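Local structure of PAN2-PAN3 deadenylation complex catalytic subunit pan2 (Neurospora crassa, 4CZW) at residues T321-E333 against W384-N398. The protein shortens mRNA poly(A) tails as the catalytic subunit of the PAN deadenylation complex, this chain comprising its nuclease and probably inactive ubiquitin-protease-like domains. Residues are numbered along the deposited sequence; the frame is centred on the assembly and turned at random.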
loop_
_atom_site.group_PDB
_atom_site.type_symbol
_atom_site.label_atom_id
_atom_site.label_comp_id
_atom_site.label_asym_id
_atom_site.label_seq_id
_atom_site.Cartn_x
_atom_site.Cartn_y
_atom_site.Cartn_z
ATOM N N THR A 321 -3.448 17.213 -23.228
ATOM C CA THR A 321 -3.825 16.201 -22.253
ATOM C C THR A 321 -3.962 16.836 -20.879
ATOM O O THR A 321 -2.966 17.238 -20.274
ATOM C CB THR A 321 -2.798 15.059 -22.183
ATOM O OG1 THR A 321 -2.580 14.521 -23.494
ATOM C CG2 THR A 321 -3.294 13.959 -21.260
ATOM N N VAL A 322 -5.199 16.934 -20.399
ATOM C CA VAL A 322 -5.483 17.560 -19.115
ATOM C C VAL A 322 -5.168 16.621 -17.953
ATOM O O VAL A 322 -5.670 15.499 -17.892
ATOM C CB VAL A 322 -6.954 18.002 -19.030
ATOM C CG1 VAL A 322 -7.276 18.552 -17.647
ATOM C CG2 VAL A 322 -7.258 19.037 -20.106
ATOM N N TYR A 323 -4.327 17.089 -17.036
ATOM C CA TYR A 323 -3.963 16.310 -15.859
ATOM C C TYR A 323 -4.626 16.875 -14.608
ATOM O O TYR A 323 -4.752 18.090 -14.456
ATOM C CB TYR A 323 -2.442 16.279 -15.682
ATOM C CG TYR A 323 -1.728 15.344 -16.633
ATOM C CD1 TYR A 323 -1.479 15.713 -17.948
ATOM C CD2 TYR A 323 -1.295 14.093 -16.211
ATOM C CE1 TYR A 323 -0.824 14.862 -18.819
ATOM C CE2 TYR A 323 -0.640 13.234 -17.074
ATOM C CZ TYR A 323 -0.407 13.624 -18.375
ATOM O OH TYR A 323 0.244 12.771 -19.236
ATOM N N SER A 324 -5.054 15.987 -13.717
ATOM C CA SER A 324 -5.653 16.402 -12.456
ATOM C C SER A 324 -4.697 16.141 -11.300
ATOM O O SER A 324 -4.016 15.118 -11.264
ATOM C CB SER A 324 -6.980 15.677 -12.220
ATOM O OG SER A 324 -7.942 16.048 -13.191
ATOM N N LEU A 325 -4.643 17.080 -10.361
ATOM C CA LEU A 325 -3.799 16.927 -9.184
ATOM C C LEU A 325 -4.433 15.962 -8.191
ATOM O O LEU A 325 -5.515 16.221 -7.664
ATOM C CB LEU A 325 -3.551 18.282 -8.521
ATOM C CG LEU A 325 -2.752 18.261 -7.217
ATOM C CD1 LEU A 325 -1.355 17.708 -7.451
ATOM C CD2 LEU A 325 -2.689 19.652 -6.610
ATOM N N VAL A 326 -3.756 14.846 -7.943
ATOM C CA VAL A 326 -4.256 13.844 -7.011
ATOM C C VAL A 326 -3.931 14.224 -5.571
ATOM O O VAL A 326 -4.820 14.293 -4.723
ATOM C CB VAL A 326 -3.670 12.451 -7.307
ATOM C CG1 VAL A 326 -4.103 11.457 -6.243
ATOM C CG2 VAL A 326 -4.098 11.981 -8.688
ATOM N N GLY A 327 -2.655 14.472 -5.301
ATOM C CA GLY A 327 -2.222 14.818 -3.960
ATOM C C GLY A 327 -0.781 15.284 -3.889
ATOM O O GLY A 327 -0.127 15.472 -4.915
ATOM N N THR A 328 -0.288 15.464 -2.668
ATOM C CA THR A 328 1.064 15.966 -2.456
ATOM C C THR A 328 1.701 15.381 -1.198
ATOM O O THR A 328 1.112 15.422 -0.118
ATOM C CB THR A 328 1.078 17.504 -2.345
ATOM O OG1 THR A 328 0.521 18.082 -3.532
ATOM C CG2 THR A 328 2.498 18.016 -2.156
ATOM N N VAL A 329 2.903 14.833 -1.345
ATOM C CA VAL A 329 3.700 14.431 -0.193
ATOM C C VAL A 329 4.387 15.667 0.375
ATOM O O VAL A 329 5.207 16.295 -0.296
ATOM C CB VAL A 329 4.751 13.367 -0.555
ATOM C CG1 VAL A 329 5.679 13.114 0.624
ATOM C CG2 VAL A 329 4.070 12.080 -0.991
ATOM N N VAL A 330 4.048 16.015 1.613
ATOM C CA VAL A 330 4.492 17.275 2.198
ATOM C C VAL A 330 5.463 17.079 3.359
ATOM O O VAL A 330 5.215 16.278 4.261
ATOM C CB VAL A 330 3.287 18.102 2.691
ATOM C CG1 VAL A 330 3.751 19.420 3.284
ATOM C CG2 VAL A 330 2.308 18.341 1.552
ATOM N N ASN A 331 6.568 17.816 3.330
ATOM C CA ASN A 331 7.530 17.802 4.426
ATOM C C ASN A 331 7.154 18.825 5.490
ATOM O O ASN A 331 6.928 19.995 5.184
ATOM C CB ASN A 331 8.943 18.076 3.909
ATOM C CG ASN A 331 9.996 17.947 4.994
ATOM O OD1 ASN A 331 10.508 16.858 5.251
ATOM N ND2 ASN A 331 10.329 19.063 5.634
ATOM N N VAL A 332 7.087 18.378 6.740
ATOM C CA VAL A 332 6.726 19.253 7.849
ATOM C C VAL A 332 7.868 19.366 8.854
ATOM O O VAL A 332 8.265 18.377 9.468
ATOM C CB VAL A 332 5.463 18.753 8.574
ATOM C CG1 VAL A 332 5.171 19.622 9.787
ATOM C CG2 VAL A 332 4.276 18.736 7.622
ATOM N N GLU A 333 8.388 20.578 9.018
ATOM C CA GLU A 333 9.499 20.819 9.932
ATOM C C GLU A 333 9.017 21.264 11.308
ATOM O O GLU A 333 8.005 21.952 11.432
ATOM C CB GLU A 333 10.449 21.872 9.355
ATOM C CG GLU A 333 11.096 21.485 8.037
ATOM C CD GLU A 333 12.043 22.551 7.522
ATOM O OE1 GLU A 333 12.254 23.554 8.234
ATOM O OE2 GLU A 333 12.575 22.387 6.403
ATOM N N TRP A 384 7.946 25.922 7.447
ATOM C CA TRP A 384 7.804 24.538 7.887
ATOM C C TRP A 384 7.064 23.616 6.912
ATOM O O TRP A 384 7.227 22.396 6.972
ATOM C CB TRP A 384 7.101 24.501 9.248
ATOM C CG TRP A 384 5.727 25.107 9.252
ATOM C CD1 TRP A 384 5.407 26.415 9.470
ATOM C CD2 TRP A 384 4.488 24.422 9.036
ATOM N NE1 TRP A 384 4.045 26.589 9.399
ATOM C CE2 TRP A 384 3.458 25.379 9.133
ATOM C CE3 TRP A 384 4.149 23.093 8.767
ATOM C CZ2 TRP A 384 2.114 25.049 8.972
ATOM C CZ3 TRP A 384 2.815 22.767 8.608
ATOM C CH2 TRP A 384 1.814 23.741 8.710
ATOM N N LYS A 385 6.256 24.179 6.018
ATOM C CA LYS A 385 5.453 23.345 5.124
ATOM C C LYS A 385 5.868 23.464 3.660
ATOM O O LYS A 385 5.562 24.455 2.997
ATOM C CB LYS A 385 3.968 23.686 5.265
ATOM C CG LYS A 385 3.052 22.678 4.592
ATOM C CD LYS A 385 1.607 23.135 4.584
ATOM C CE LYS A 385 0.731 22.152 3.830
ATOM N NZ LYS A 385 -0.646 22.679 3.640
HETATM N N MSE A 386 6.545 22.434 3.156
HETATM C CA MSE A 386 7.015 22.419 1.775
HETATM C C MSE A 386 6.726 21.084 1.086
HETATM O O MSE A 386 6.911 20.021 1.676
HETATM C CB MSE A 386 8.513 22.722 1.721
HETATM C CG MSE A 386 8.852 24.199 1.844
HETATM SE SE MSE A 386 8.369 25.187 0.233
HETATM C CE MSE A 386 7.219 26.546 1.021
ATOM N N PRO A 387 6.276 21.142 -0.177
ATOM C CA PRO A 387 5.958 19.943 -0.958
ATOM C C PRO A 387 7.209 19.199 -1.421
ATOM O O PRO A 387 8.209 19.827 -1.764
ATOM C CB PRO A 387 5.186 20.503 -2.154
ATOM C CG PRO A 387 5.741 21.870 -2.331
ATOM C CD PRO A 387 6.039 22.377 -0.946
ATOM N N VAL A 388 7.144 17.871 -1.428
ATOM C CA VAL A 388 8.275 17.053 -1.844
ATOM C C VAL A 388 7.955 16.296 -3.128
ATOM O O VAL A 388 8.700 16.369 -4.105
ATOM C CB VAL A 388 8.678 16.049 -0.748
ATOM C CG1 VAL A 388 9.842 15.191 -1.216
ATOM C CG2 VAL A 388 9.033 16.781 0.533
ATOM N N VAL A 389 6.843 15.569 -3.116
ATOM C CA VAL A 389 6.395 14.835 -4.293
ATOM C C VAL A 389 4.994 15.283 -4.698
ATOM O O VAL A 389 4.087 15.341 -3.866
ATOM C CB VAL A 389 6.394 13.312 -4.050
ATOM C CG1 VAL A 389 6.009 12.572 -5.324
ATOM C CG2 VAL A 389 7.755 12.851 -3.554
ATOM N N VAL A 390 4.826 15.607 -5.976
ATOM C CA VAL A 390 3.534 16.039 -6.497
ATOM C C VAL A 390 3.014 15.028 -7.515
ATOM O O VAL A 390 3.737 14.632 -8.429
ATOM C CB VAL A 390 3.628 17.432 -7.145
ATOM C CG1 VAL A 390 2.285 17.846 -7.717
ATOM C CG2 VAL A 390 4.112 18.453 -6.129
HETATM N N MSE A 391 1.760 14.614 -7.357
HETATM C CA MSE A 391 1.200 13.554 -8.189
HETATM C C MSE A 391 0.064 14.031 -9.088
HETATM O O MSE A 391 -0.971 14.495 -8.611
HETATM C CB MSE A 391 0.700 12.407 -7.309
HETATM C CG MSE A 391 0.283 11.164 -8.077
HETATM SE SE MSE A 391 1.806 10.142 -8.742
HETATM C CE MSE A 391 2.582 9.599 -7.036
ATOM N N PHE A 392 0.268 13.905 -10.397
ATOM C CA PHE A 392 -0.777 14.184 -11.373
ATOM C C PHE A 392 -1.168 12.910 -12.112
ATOM O O PHE A 392 -0.349 12.008 -12.287
ATOM C CB PHE A 392 -0.320 15.239 -12.384
ATOM C CG PHE A 392 -0.326 16.643 -11.852
ATOM C CD1 PHE A 392 -1.474 17.417 -11.911
ATOM C CD2 PHE A 392 0.821 17.196 -11.311
ATOM C CE1 PHE A 392 -1.480 18.712 -11.430
ATOM C CE2 PHE A 392 0.821 18.493 -10.829
ATOM C CZ PHE A 392 -0.331 19.250 -10.887
ATOM N N GLN A 393 -2.423 12.839 -12.540
ATOM C CA GLN A 393 -2.856 11.786 -13.448
ATOM C C GLN A 393 -3.802 12.389 -14.476
ATOM O O GLN A 393 -4.375 13.454 -14.246
ATOM C CB GLN A 393 -3.535 10.637 -12.696
ATOM C CG GLN A 393 -5.015 10.845 -12.424
ATOM C CD GLN A 393 -5.750 9.539 -12.183
ATOM O OE1 GLN A 393 -5.132 8.482 -12.051
ATOM N NE2 GLN A 393 -7.074 9.606 -12.132
ATOM N N VAL A 394 -3.953 11.715 -15.612
ATOM C CA VAL A 394 -4.829 12.204 -16.670
ATOM C C VAL A 394 -6.269 12.301 -16.166
ATOM O O VAL A 394 -6.773 11.387 -15.513
ATOM C CB VAL A 394 -4.759 11.306 -17.923
ATOM C CG1 VAL A 394 -3.421 11.487 -18.621
ATOM C CG2 VAL A 394 -4.972 9.847 -17.560
ATOM N N LYS A 395 -6.914 13.425 -16.462
ATOM C CA LYS A 395 -8.254 13.708 -15.953
ATOM C C LYS A 395 -9.281 12.702 -16.464
ATOM O O LYS A 395 -10.299 12.457 -15.816
ATOM C CB LYS A 395 -8.675 15.130 -16.333
ATOM C CG LYS A 395 -9.982 15.587 -15.701
ATOM C CD LYS A 395 -10.303 17.025 -16.068
ATOM C CE LYS A 395 -11.591 17.488 -15.407
ATOM N NZ LYS A 395 -11.891 18.914 -15.715
ATOM N N ALA A 396 -9.003 12.114 -17.623
ATOM C CA ALA A 396 -9.892 11.118 -18.207
ATOM C C ALA A 396 -9.932 9.845 -17.366
ATOM O O ALA A 396 -10.856 9.040 -17.485
ATOM C CB ALA A 396 -9.462 10.798 -19.631
ATOM N N ALA A 397 -8.926 9.669 -16.514
ATOM C CA ALA A 397 -8.832 8.480 -15.674
ATOM C C ALA A 397 -9.505 8.683 -14.319
ATOM O O ALA A 397 -9.589 7.754 -13.517
ATOM C CB ALA A 397 -7.377 8.087 -15.482
ATOM N N ASN A 398 -9.980 9.899 -14.065
ATOM C CA ASN A 398 -10.678 10.191 -12.818
ATOM C C ASN A 398 -11.985 9.415 -12.710
ATOM O O ASN A 398 -12.657 9.176 -13.714
ATOM C CB ASN A 398 -10.951 11.691 -12.689
ATOM C CG ASN A 398 -9.689 12.497 -12.462
ATOM O OD1 ASN A 398 -8.657 11.958 -12.064
ATOM N ND2 ASN A 398 -9.769 13.801 -12.702
HETATM O O HOH W 1 -6.889 13.559 -19.919
#
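Tyr323 and Val394 meet near one end of two long antiparallel strands, 321-334 and 385-394. The tyrosine can be followed outward. Its CB lies 3.7 Å from Gln393 O and also meets Phe392 CD1. CG is near the same oxygen. CD2 runs past the Gln393-Val394 peptide, 3.6 Å from Val394 N. CE2 and CZ then reach Val394 CG1, which sits over one ring face in a CH-pi contact. This follows from the ring being turned to the backbone N side, with CG anti to the carbonyl carbon (chi1 -76°). The phenol OH bonds outside the pair, to Pro264 O.

Phe392 repeats the pattern: Leu325 CD1 lies over its ring, 4.1 Å from the centroid. On the opposite face of the sheet, Ser324 OG accepts a bond from Asn398 ND2 at 2.9 Å, close to the amide plane. Asn398 OD1 in turn takes Gln393 NE2 at 2.8 Å. The Asn398 amide thus bridges Ser324 and Gln393, just past the 3-10 segment 395-397.

Midway, Val388 and Val389 both face Val329, a classic beta bulge. Val329 O receives Val388 N at 2.7 Å and a weak bond from Val389 N.

Both strands belong to the mixed sheet of the USP-like domain, away from both zinc sites. Helix 51-58 packs on Val329 and Met391. Backbone hydrogen bonds fix the register, while apolar side chains pack on both faces.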